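Local atomic coordinates of Lin2891 protein (Listeria innocua, PDB entry 3DB0), a protein that is of unknown function but belongs to the pyridoxamine 5'-phosphate oxidase family of split-barrel proteins and probably binds a flavin such as FMN. Residues 36-41 and 97-102; 15-20 and 69-74; 46-49 and 54-57; 95-98 and 104-107. One frame throughout, in Å; residues are numbered along the deposited sequence.

Contact 1: 36-41 and 97-102; sequences TFLHDG and WENISK
Leu-38 places its CG beside the backbone N (chi1 -57°), and an extended second torsion then carries CD1 out toward helix 90-100. From the helix, Asn-99 swings CG away from its own backbone N (chi1 180°), which turns its amide toward this methyl. The two side chains approach from opposite directions. Leu-38 CD1 lies 3.8 Å from Asn-99 CG, so a methyl rests against an amide. Asn-99 was modelled in two conformers, and this half of the contact is therefore less certain. The other half is apolar. Leu-38 CD1 also lies 4.2 Å from Ile-100 CD1. The Ile-100 chain bends back to the strand at its tip. Thr-36 joins more loosely, with CG2 4.4 Å from Ile-100 CD1.

The end of the helix has its own polar bonds. Trp-97 O is gripped twice, by Ser-101 N and by Ser-101 OG at 2.8 Å. The same hydroxyl sits over the centre of the Trp-97 ring. Lys-102 curls back, and its NZ donates to Asn-99 O at 3.0 Å. Ser-101 is where the chain leaves helical geometry.

Both elements belong to a split-barrel fold. Strand 29-40 pairs with strand 43-49 through the backbone of Leu-38 and Tyr-45, and Gln-18 packs on Leu-38. Asp-103 of the second subunit bonds to Thr-36 N. Trp-104 of that subunit packs on Ile-100, so the end of the helix at Ile-100 is packed between strand 29-40 and the second subunit.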
loop_
_atom_site.group_PDB
_atom_site.type_symbol
_atom_site.label_atom_id
_atom_site.label_comp_id
_atom_site.label_asym_id
_atom_site.label_seq_id
_atom_site.Cartn_x
_atom_site.Cartn_y
_atom_site.Cartn_z
ATOM N N THR B 36 -0.422 -2.590 9.108
ATOM C CA THR B 36 -0.894 -1.277 8.664
ATOM C C THR B 36 -0.911 -0.340 9.844
ATOM O O THR B 36 -1.357 -0.706 10.965
ATOM C CB THR B 36 -2.287 -1.377 8.009
ATOM O OG1 THR B 36 -2.171 -2.284 6.931
ATOM C CG2 THR B 36 -2.819 -0.010 7.452
ATOM N N PHE B 37 -0.336 0.829 9.567
ATOM C CA PHE B 37 -0.284 1.957 10.461
ATOM C C PHE B 37 -0.967 3.180 9.874
ATOM O O PHE B 37 -0.615 3.618 8.782
ATOM C CB PHE B 37 1.160 2.335 10.769
ATOM C CG PHE B 37 1.900 1.286 11.571
ATOM C CD1 PHE B 37 1.832 1.269 12.973
ATOM C CD2 PHE B 37 2.569 0.272 10.946
ATOM C CE1 PHE B 37 2.491 0.302 13.708
ATOM C CE2 PHE B 37 3.205 -0.723 11.688
ATOM C CZ PHE B 37 3.159 -0.704 13.063
ATOM N N LEU B 38 -1.913 3.738 10.632
ATOM C CA LEU B 38 -2.471 5.067 10.356
ATOM C C LEU B 38 -1.733 6.019 11.308
ATOM O O LEU B 38 -1.115 5.594 12.308
ATOM C CB LEU B 38 -3.995 5.103 10.647
ATOM C CG LEU B 38 -4.751 4.038 9.825
ATOM C CD1 LEU B 38 -6.260 4.130 9.872
ATOM C CD2 LEU B 38 -4.355 4.196 8.400
ATOM N N HIS B 39 -1.749 7.314 11.032
ATOM C CA HIS B 39 -1.171 8.256 11.976
ATOM C C HIS B 39 -2.003 9.523 12.020
ATOM O O HIS B 39 -2.768 9.846 11.134
ATOM C CB HIS B 39 0.259 8.617 11.574
ATOM C CG HIS B 39 0.305 9.437 10.338
ATOM N ND1 HIS B 39 0.519 10.799 10.360
ATOM C CD2 HIS B 39 -0.007 9.119 9.059
ATOM C CE1 HIS B 39 0.411 11.269 9.132
ATOM N NE2 HIS B 39 0.090 10.270 8.328
ATOM N N ASP B 40 -1.853 10.183 13.128
ATOM C CA ASP B 40 -2.444 11.439 13.431
ATOM C C ASP B 40 -1.279 12.208 13.992
ATOM O O ASP B 40 -0.893 12.074 15.174
ATOM C CB ASP B 40 -3.522 11.318 14.499
ATOM C CG ASP B 40 -4.047 12.701 14.928
ATOM O OD1 ASP B 40 -4.067 13.577 14.066
ATOM O OD2 ASP B 40 -4.395 12.915 16.100
ATOM N N GLY B 41 -0.672 13.017 13.156
ATOM C CA GLY B 41 0.525 13.690 13.622
ATOM C C GLY B 41 1.539 12.582 13.789
ATOM O O GLY B 41 1.593 11.648 12.974
ATOM N N TRP B 97 -11.824 2.239 12.312
ATOM C CA TRP B 97 -12.576 1.115 11.755
ATOM C C TRP B 97 -13.090 1.463 10.358
ATOM O O TRP B 97 -12.955 0.696 9.399
ATOM C CB TRP B 97 -13.718 0.671 12.715
ATOM C CG TRP B 97 -14.695 -0.309 12.119
ATOM C CD1 TRP B 97 -16.019 -0.071 11.825
ATOM C CD2 TRP B 97 -14.435 -1.669 11.677
ATOM N NE1 TRP B 97 -16.590 -1.194 11.271
ATOM C CE2 TRP B 97 -15.641 -2.179 11.155
ATOM C CE3 TRP B 97 -13.321 -2.501 11.695
ATOM C CZ2 TRP B 97 -15.747 -3.476 10.663
ATOM C CZ3 TRP B 97 -13.442 -3.789 11.173
ATOM C CH2 TRP B 97 -14.625 -4.250 10.669
ATOM N N GLU B 98 -13.664 2.647 10.237
ATOM C CA GLU B 98 -14.243 3.116 8.992
ATOM C C GLU B 98 -13.176 3.347 7.935
ATOM O O GLU B 98 -13.404 3.123 6.747
ATOM C CB GLU B 98 -15.075 4.399 9.245
ATOM C CG GLU B 98 -16.363 4.101 9.954
ATOM C CD GLU B 98 -17.128 5.324 10.396
ATOM O OE1 GLU B 98 -16.788 6.444 9.963
ATOM O OE2 GLU B 98 -18.039 5.152 11.218
ATOM N N ASN B 99 -12.000 3.784 8.354
ATOM C CA ASN B 99 -10.917 3.992 7.394
ATOM C C ASN B 99 -10.376 2.644 6.898
ATOM O O ASN B 99 -10.204 2.420 5.706
ATOM C CB ASN B 99 -9.806 4.832 7.994
ATOM C CG ASN B 99 -8.674 5.050 7.030
ATOM O OD1 ASN B 99 -8.147 4.101 6.430
ATOM N ND2 ASN B 99 -8.278 6.299 6.877
ATOM N N ILE B 100 -10.179 1.727 7.827
ATOM C CA ILE B 100 -9.690 0.390 7.478
ATOM C C ILE B 100 -10.649 -0.411 6.568
ATOM O O ILE B 100 -10.203 -1.097 5.651
ATOM C CB ILE B 100 -9.453 -0.440 8.772
ATOM C CG1 ILE B 100 -8.261 0.109 9.534
ATOM C CG2 ILE B 100 -9.172 -1.882 8.474
ATOM C CD1 ILE B 100 -7.009 0.149 8.743
ATOM N N SER B 101 -11.955 -0.340 6.844
ATOM C CA SER B 101 -12.982 -1.162 6.171
ATOM C C SER B 101 -13.724 -0.425 5.077
ATOM O O SER B 101 -14.799 -0.865 4.614
ATOM C CB SER B 101 -14.021 -1.632 7.212
ATOM O OG SER B 101 -14.769 -0.534 7.734
ATOM N N LYS B 102 -13.159 0.696 4.645
ATOM C CA LYS B 102 -13.899 1.584 3.750
ATOM C C LYS B 102 -14.340 0.886 2.455
ATOM O O LYS B 102 -15.414 1.158 1.966
ATOM C CB LYS B 102 -13.151 2.879 3.450
ATOM C CG LYS B 102 -11.887 2.706 2.607
ATOM C CD LYS B 102 -11.381 4.068 2.098
ATOM C CE LYS B 102 -10.699 4.902 3.170
ATOM N NZ LYS B 102 -9.383 4.345 3.560
#

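Contact 2: 15-20 and 69-74; sequences EQHQVG and GYDSPG
His-17 meets Gly-69 and Asp-71 with different parts of one imidazole, and both meetings are tight. The CA of Gly-69 stands over the ring face, 3.6 Å from the centroid and 4° off the normal, a well-centred CH-pi contact. Gly-69 brings no side chain here, so its CA can come down over the ring centre. At the ring edge, NE2 of His-17 donates to OD2 of Asp-71 at 2.9 Å, with an N-H...O angle of 165°. The oxygen lies in the ring plane and is met on its syn side. The other ring nitrogen, ND1, bonds to Ile-13 O in helix 6-16. Two acceptors thus fix the ring's rotation. With both nitrogens donating, the ring probably carries a positive charge.

The rest is looser. Asp-71 is exposed, and its carboxylate reaches back to His-17 from the opposite direction. Its second bond, from His-17 NE2 to Asp-71 OD1 at 3.0 Å, is weak. A water bridges the two backbones. It accepts from Gly-69 N at 2.8 Å and donates to Val-19 O. Nearby, Tyr-70 stacks on Tyr-34 of the fourth subunit.

A His-carboxylate hydrogen bond combined with a glycine CH-pi contact ties the turn after helix 6-16 to the loop between strands 63-68 and 77-86, on one side of the split barrel.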
loop_
_atom_site.group_PDB
_atom_site.type_symbol
_atom_site.label_atom_id
_atom_site.label_comp_id
_atom_site.label_asym_id
_atom_site.label_seq_id
_atom_site.Cartn_x
_atom_site.Cartn_y
_atom_site.Cartn_z
ATOM N N GLU B 15 3.377 9.909 5.822
ATOM C CA GLU B 15 2.277 10.161 4.907
ATOM C C GLU B 15 2.321 9.235 3.720
ATOM O O GLU B 15 1.280 8.863 3.168
ATOM C CB GLU B 15 2.264 11.633 4.458
ATOM C CG GLU B 15 2.119 12.593 5.626
ATOM C CD GLU B 15 2.307 14.028 5.251
ATOM O OE1 GLU B 15 2.895 14.281 4.178
ATOM O OE2 GLU B 15 1.905 14.906 6.054
ATOM N N GLN B 16 3.528 8.799 3.389
ATOM C CA GLN B 16 3.755 7.974 2.227
ATOM C C GLN B 16 3.821 6.508 2.497
ATOM O O GLN B 16 3.941 5.734 1.576
ATOM C CB GLN B 16 5.023 8.455 1.554
ATOM C CG GLN B 16 4.877 9.914 1.148
ATOM C CD GLN B 16 6.192 10.651 1.127
ATOM O OE1 GLN B 16 7.256 10.031 1.117
ATOM N NE2 GLN B 16 6.132 11.987 1.157
ATOM N N HIS B 17 3.722 6.104 3.766
ATOM C CA HIS B 17 3.784 4.673 4.104
ATOM C C HIS B 17 2.750 4.283 5.157
ATOM O O HIS B 17 2.629 4.906 6.192
ATOM C CB HIS B 17 5.174 4.275 4.627
ATOM C CG HIS B 17 6.271 4.585 3.676
ATOM N ND1 HIS B 17 6.844 5.834 3.582
ATOM C CD2 HIS B 17 6.868 3.824 2.737
ATOM C CE1 HIS B 17 7.761 5.820 2.634
ATOM N NE2 HIS B 17 7.790 4.615 2.101
ATOM N N GLN B 18 2.041 3.211 4.872
ATOM C CA GLN B 18 1.043 2.708 5.767
ATOM C C GLN B 18 1.396 1.292 6.242
ATOM O O GLN B 18 0.654 0.716 7.019
ATOM C CB GLN B 18 -0.314 2.677 5.105
ATOM C CG GLN B 18 -1.035 4.018 5.116
ATOM C CD GLN B 18 -2.492 3.890 4.650
ATOM O OE1 GLN B 18 -2.894 2.862 4.098
ATOM N NE2 GLN B 18 -3.279 4.940 4.865
ATOM N N VAL B 19 2.465 0.705 5.713
ATOM C CA VAL B 19 2.900 -0.605 6.206
ATOM C C VAL B 19 4.238 -0.435 6.923
ATOM O O VAL B 19 5.148 0.237 6.439
ATOM C CB VAL B 19 3.024 -1.670 5.088
ATOM C CG1 VAL B 19 3.553 -2.990 5.637
ATOM C CG2 VAL B 19 1.714 -1.895 4.374
ATOM N N GLY B 20 4.352 -1.047 8.083
ATOM C CA GLY B 20 5.582 -1.004 8.830
ATOM C C GLY B 20 5.734 -2.291 9.575
ATOM O O GLY B 20 4.877 -3.188 9.486
ATOM N N GLY B 69 8.978 2.881 6.444
ATOM C CA GLY B 69 9.459 3.734 5.368
ATOM C C GLY B 69 10.544 3.171 4.469
ATOM O O GLY B 69 10.893 3.783 3.483
ATOM N N TYR B 70 10.991 1.956 4.756
ATOM C CA TYR B 70 12.047 1.318 3.994
ATOM C C TYR B 70 11.491 0.698 2.682
ATOM O O TYR B 70 10.886 -0.364 2.682
ATOM C CB TYR B 70 12.800 0.321 4.881
ATOM C CG TYR B 70 13.954 -0.351 4.207
ATOM C CD1 TYR B 70 15.247 0.082 4.412
ATOM C CD2 TYR B 70 13.734 -1.380 3.281
ATOM C CE1 TYR B 70 16.308 -0.489 3.747
ATOM C CE2 TYR B 70 14.791 -1.969 2.603
ATOM C CZ TYR B 70 16.080 -1.512 2.854
ATOM O OH TYR B 70 17.131 -2.099 2.213
ATOM N N ASP B 71 11.708 1.396 1.575
ATOM C CA ASP B 71 11.226 0.997 0.240
ATOM C C ASP B 71 12.297 0.239 -0.552
ATOM O O ASP B 71 12.016 -0.740 -1.244
ATOM C CB ASP B 71 10.851 2.240 -0.566
ATOM C CG ASP B 71 9.702 2.983 0.032
ATOM O OD1 ASP B 71 8.833 2.306 0.560
ATOM O OD2 ASP B 71 9.678 4.226 -0.011
ATOM N N SER B 72 13.524 0.726 -0.405
ATOM C CA SER B 72 14.713 0.196 -1.045
ATOM C C SER B 72 15.961 0.501 -0.208
ATOM O O SER B 72 15.903 1.226 0.795
ATOM C CB SER B 72 14.897 0.825 -2.418
ATOM O OG SER B 72 15.000 2.229 -2.276
ATOM N N PRO B 73 17.101 -0.066 -0.613
ATOM C CA PRO B 73 18.299 0.174 0.198
ATOM C C PRO B 73 18.666 1.658 0.403
ATOM O O PRO B 73 19.348 1.958 1.357
ATOM C CB PRO B 73 19.400 -0.590 -0.559
ATOM C CG PRO B 73 18.676 -1.616 -1.338
ATOM C CD PRO B 73 17.367 -0.989 -1.729
ATOM N N GLY B 74 18.195 2.556 -0.466
ATOM C CA GLY B 74 18.492 3.991 -0.354
ATOM C C GLY B 74 17.434 4.864 0.330
ATOM O O GLY B 74 17.628 6.051 0.493
HETATM O O HOH W 1 7.336 0.853 5.345
#

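Contact 3: 46-49 and 54-57; sequences TPSG and KTEE
Pro-47, Ser-48 and Gly-49 meet Lys-54 and Thr-55 where strand 43-49 of the split barrel faces helix 53-60, the next element in the chain. All five are buried. Pro-47 has its CB directed away from the helix and contributes its carbonyl. Lys-54 NZ makes a weak bond to Pro-47 O at 3.3 Å. The stronger partner of that ammonium is Asp-103 O of the second subunit. The Lys-54 chain, extended beyond CG, crosses the run of the strand past the Ser-48 hydroxyl and brings NZ to the Pro-47 carbonyl.

Ser-48 comes next and turns its CB toward the helix. Its OG lies anti to the backbone N (chi1 -171°), which brings it within 2.6 Å of Thr-55 OG1, to which it donates. The same OG packs against the Lys-54 methylene CE at 3.2 Å. Val-114 and Ile-116 of strand 113-126 also touch Ser-48.

Gly-49 closes the chain of bonds through its backbone. Thr-55 accepts from one hydroxyl and gives to one carbonyl, so its OG1 is held from two partners. Thr-55 OG1 donates to Gly-49 O at 2.6 Å, tilted 33° from the carbonyl plane.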
loop_
_atom_site.group_PDB
_atom_site.type_symbol
_atom_site.label_atom_id
_atom_site.label_comp_id
_atom_site.label_asym_id
_atom_site.label_seq_id
_atom_site.Cartn_x
_atom_site.Cartn_y
_atom_site.Cartn_z
ATOM N N THR B 46 -2.629 1.215 14.991
ATOM C CA THR B 46 -2.665 0.029 14.185
ATOM C C THR B 46 -3.837 -0.873 14.704
ATOM O O THR B 46 -4.014 -1.054 15.943
ATOM C CB THR B 46 -1.270 -0.683 14.173
ATOM O OG1 THR B 46 -1.285 -1.729 13.218
ATOM C CG2 THR B 46 -0.925 -1.249 15.535
ATOM N N PRO B 47 -4.608 -1.459 13.762
ATOM C CA PRO B 47 -5.739 -2.331 14.084
ATOM C C PRO B 47 -5.347 -3.648 14.666
ATOM O O PRO B 47 -4.270 -4.180 14.399
ATOM C CB PRO B 47 -6.476 -2.507 12.737
ATOM C CG PRO B 47 -5.508 -2.106 11.708
ATOM C CD PRO B 47 -4.397 -1.320 12.314
ATOM N N SER B 48 -6.221 -4.176 15.511
ATOM C CA SER B 48 -5.959 -5.497 16.081
ATOM C C SER B 48 -7.264 -6.132 16.555
ATOM O O SER B 48 -8.327 -5.541 16.407
ATOM C CB SER B 48 -4.929 -5.376 17.188
ATOM O OG SER B 48 -4.505 -6.646 17.631
ATOM N N GLY B 49 -7.194 -7.354 17.067
ATOM C CA GLY B 49 -8.347 -8.044 17.626
ATOM C C GLY B 49 -8.090 -8.226 19.109
ATOM O O GLY B 49 -6.942 -8.340 19.532
ATOM N N LYS B 54 -0.658 -10.038 19.511
ATOM C CA LYS B 54 -0.016 -8.721 19.580
ATOM C C LYS B 54 -0.740 -7.799 20.542
ATOM O O LYS B 54 -0.128 -6.993 21.212
ATOM C CB LYS B 54 0.154 -8.058 18.222
ATOM C CG LYS B 54 -1.131 -7.687 17.517
ATOM C CD LYS B 54 -0.835 -7.027 16.182
ATOM C CE LYS B 54 -2.123 -6.685 15.472
ATOM N NZ LYS B 54 -1.982 -6.567 13.993
ATOM N N THR B 55 -2.053 -7.971 20.673
ATOM C CA THR B 55 -2.816 -7.206 21.623
ATOM C C THR B 55 -2.455 -7.558 23.057
ATOM O O THR B 55 -2.316 -6.671 23.895
ATOM C CB THR B 55 -4.327 -7.462 21.465
ATOM O OG1 THR B 55 -4.709 -7.079 20.141
ATOM C CG2 THR B 55 -5.120 -6.692 22.537
ATOM N N GLU B 56 -2.341 -8.850 23.356
ATOM C CA GLU B 56 -1.944 -9.285 24.693
ATOM C C GLU B 56 -0.502 -8.912 25.010
ATOM O O GLU B 56 -0.151 -8.623 26.167
ATOM C CB GLU B 56 -2.185 -10.793 24.904
ATOM C CG GLU B 56 -1.899 -11.270 26.342
ATOM C CD GLU B 56 -2.803 -10.624 27.386
ATOM O OE1 GLU B 56 -3.872 -10.107 27.016
ATOM O OE2 GLU B 56 -2.433 -10.646 28.577
ATOM N N GLU B 57 0.356 -8.935 23.996
ATOM C CA GLU B 57 1.734 -8.551 24.210
ATOM C C GLU B 57 1.817 -7.108 24.723
ATOM O O GLU B 57 2.497 -6.813 25.719
ATOM C CB GLU B 57 2.549 -8.733 22.933
ATOM C CG GLU B 57 2.845 -10.183 22.663
ATOM C CD GLU B 57 3.172 -10.452 21.209
ATOM O OE1 GLU B 57 3.523 -9.503 20.532
ATOM O OE2 GLU B 57 3.040 -11.602 20.731
#

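Contact 4: 95-98 and 104-107; sequences RIWE and WFQG
The second half of helix 90-100 and the loop that leads to strand 113-126 meet through an aromatic pair, Trp-97 and Phe-105, flanked by Glu-98. Phe-105 points toward the helix, with CG anti to its backbone N (chi1 172°). Its ring edge comes up to the indole. Phe-105 CD1 lies 3.5 Å from Trp-97 NE1, and Phe-105 CE1 lies 3.8 Å from Trp-97 CD1. The rings meet obliquely, with planes at 81°, and the centroid of the Trp-97 five-membered ring is 5.4 Å from that of Phe-105. NE1 itself gives its hydrogen to Glu-108 O, further along the same loop, so the indole is also bound by a polar contact.

In this split-barrel protein the loop leaves the helix end and returns to the barrel. Trp-97 is in the path of that return, because its ring also meets Phe-113 at the start of strand 113-126. Trp-104 of this loop instead meets Phe-113 of the second subunit edge-to-face.

Both faces of the Phe-105 ring are covered. On one side the methylene CG of Glu-98 makes a CH-pi contact, 3.9 Å from the ring centroid and 19° off the normal. On the opposite side the backbone N of Gly-107 sits 3.4 Å above the ring plane, over its centre. Glu-98 CG is offset toward the rim, and the extended chain then carries the carboxylate past it, with OE2 3.9 Å from Phe-105 CZ. This OE2 is close to OE2 of Glu-94, one turn earlier in the helix, which may raise the affinity of one of them for a proton.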
loop_
_atom_site.group_PDB
_atom_site.type_symbol
_atom_site.label_atom_id
_atom_site.label_comp_id
_atom_site.label_asym_id
_atom_site.label_seq_id
_atom_site.Cartn_x
_atom_site.Cartn_y
_atom_site.Cartn_z
ATOM N N ARG B 95 -13.628 5.675 13.919
ATOM C CA ARG B 95 -13.016 6.344 12.800
ATOM C C ARG B 95 -11.965 5.453 12.099
ATOM O O ARG B 95 -11.946 5.361 10.907
ATOM C CB ARG B 95 -12.394 7.657 13.257
ATOM C CG ARG B 95 -11.736 8.418 12.133
ATOM C CD ARG B 95 -12.691 8.613 10.983
ATOM N NE ARG B 95 -13.847 9.458 11.320
ATOM C CZ ARG B 95 -13.828 10.791 11.248
ATOM N NH1 ARG B 95 -12.723 11.426 10.855
ATOM N NH2 ARG B 95 -14.898 11.486 11.571
ATOM N N ILE B 96 -11.055 4.871 12.864
ATOM C CA ILE B 96 -10.065 3.975 12.361
ATOM C C ILE B 96 -10.774 2.774 11.678
ATOM O O ILE B 96 -10.372 2.339 10.599
ATOM C CB ILE B 96 -9.145 3.484 13.469
ATOM C CG1 ILE B 96 -8.281 4.640 14.095
ATOM C CG2 ILE B 96 -8.288 2.308 12.994
ATOM C CD1 ILE B 96 -7.443 5.352 13.125
ATOM N N TRP B 97 -11.824 2.239 12.312
ATOM C CA TRP B 97 -12.576 1.115 11.755
ATOM C C TRP B 97 -13.090 1.463 10.358
ATOM O O TRP B 97 -12.955 0.696 9.399
ATOM C CB TRP B 97 -13.718 0.671 12.715
ATOM C CG TRP B 97 -14.695 -0.309 12.119
ATOM C CD1 TRP B 97 -16.019 -0.071 11.825
ATOM C CD2 TRP B 97 -14.435 -1.669 11.677
ATOM N NE1 TRP B 97 -16.590 -1.194 11.271
ATOM C CE2 TRP B 97 -15.641 -2.179 11.155
ATOM C CE3 TRP B 97 -13.321 -2.501 11.695
ATOM C CZ2 TRP B 97 -15.747 -3.476 10.663
ATOM C CZ3 TRP B 97 -13.442 -3.789 11.173
ATOM C CH2 TRP B 97 -14.625 -4.250 10.669
ATOM N N GLU B 98 -13.664 2.647 10.237
ATOM C CA GLU B 98 -14.243 3.116 8.992
ATOM C C GLU B 98 -13.176 3.347 7.935
ATOM O O GLU B 98 -13.404 3.123 6.747
ATOM C CB GLU B 98 -15.075 4.399 9.245
ATOM C CG GLU B 98 -16.363 4.101 9.954
ATOM C CD GLU B 98 -17.128 5.324 10.396
ATOM O OE1 GLU B 98 -16.788 6.444 9.963
ATOM O OE2 GLU B 98 -18.039 5.152 11.218
ATOM N N TRP B 104 -15.511 -1.939 2.006
ATOM C CA TRP B 104 -16.698 -2.801 2.244
ATOM C C TRP B 104 -17.612 -2.369 3.389
ATOM O O TRP B 104 -18.715 -2.913 3.574
ATOM C CB TRP B 104 -16.260 -4.261 2.494
ATOM C CG TRP B 104 -15.571 -4.511 3.842
ATOM C CD1 TRP B 104 -16.176 -4.856 5.058
ATOM C CD2 TRP B 104 -14.184 -4.421 4.111
ATOM N NE1 TRP B 104 -15.223 -4.968 6.031
ATOM C CE2 TRP B 104 -13.996 -4.727 5.469
ATOM C CE3 TRP B 104 -13.078 -4.118 3.334
ATOM C CZ2 TRP B 104 -12.783 -4.709 6.042
ATOM C CZ3 TRP B 104 -11.876 -4.113 3.913
ATOM C CH2 TRP B 104 -11.724 -4.406 5.248
ATOM N N PHE B 105 -17.204 -1.350 4.125
ATOM C CA PHE B 105 -17.965 -0.882 5.284
ATOM C C PHE B 105 -19.354 -0.410 4.930
ATOM O O PHE B 105 -19.520 0.436 4.053
ATOM C CB PHE B 105 -17.191 0.225 6.039
ATOM C CG PHE B 105 -17.984 0.897 7.147
ATOM C CD1 PHE B 105 -18.005 0.368 8.422
ATOM C CD2 PHE B 105 -18.675 2.074 6.910
ATOM C CE1 PHE B 105 -18.730 0.984 9.442
ATOM C CE2 PHE B 105 -19.401 2.698 7.925
ATOM C CZ PHE B 105 -19.420 2.146 9.191
ATOM N N GLN B 106 -20.357 -0.986 5.588
ATOM C CA GLN B 106 -21.733 -0.536 5.405
ATOM C C GLN B 106 -22.479 -0.382 6.738
ATOM O O GLN B 106 -23.699 -0.570 6.833
ATOM C CB GLN B 106 -22.524 -1.377 4.362
ATOM C CG GLN B 106 -22.648 -2.867 4.649
ATOM C CD GLN B 106 -23.570 -3.585 3.671
ATOM O OE1 GLN B 106 -23.258 -3.728 2.473
ATOM N NE2 GLN B 106 -24.707 -4.082 4.186
ATOM N N GLY B 107 -21.729 0.000 7.770
ATOM C CA GLY B 107 -22.324 0.253 9.085
ATOM C C GLY B 107 -22.215 -0.841 10.132
ATOM O O GLY B 107 -22.601 -0.642 11.274
#

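Contacts 1 and 4 share helix 90-100, with centres about 10 Å apart. They touch where Leu-38 CD1 meets Ile-96 CD1 at 3.7 Å. Contact 1 joins contact 3 through Thr-36 O and Thr-46 OG1, a probable hydrogen bond of 2.5 Å between neighbouring strands. It joins contact 2 through Phe-37 N and Gln-18 O at 2.7 Å, also a probable hydrogen bond. Contacts 2 and 3 lie on opposite sides of the chain's centre, about 22 Å apart between centres. Contacts 1, 3 and 4 all reach the second subunit. Relatives usually bind FMN at a dimer interface, but none of these contacts can be assigned to such a site here.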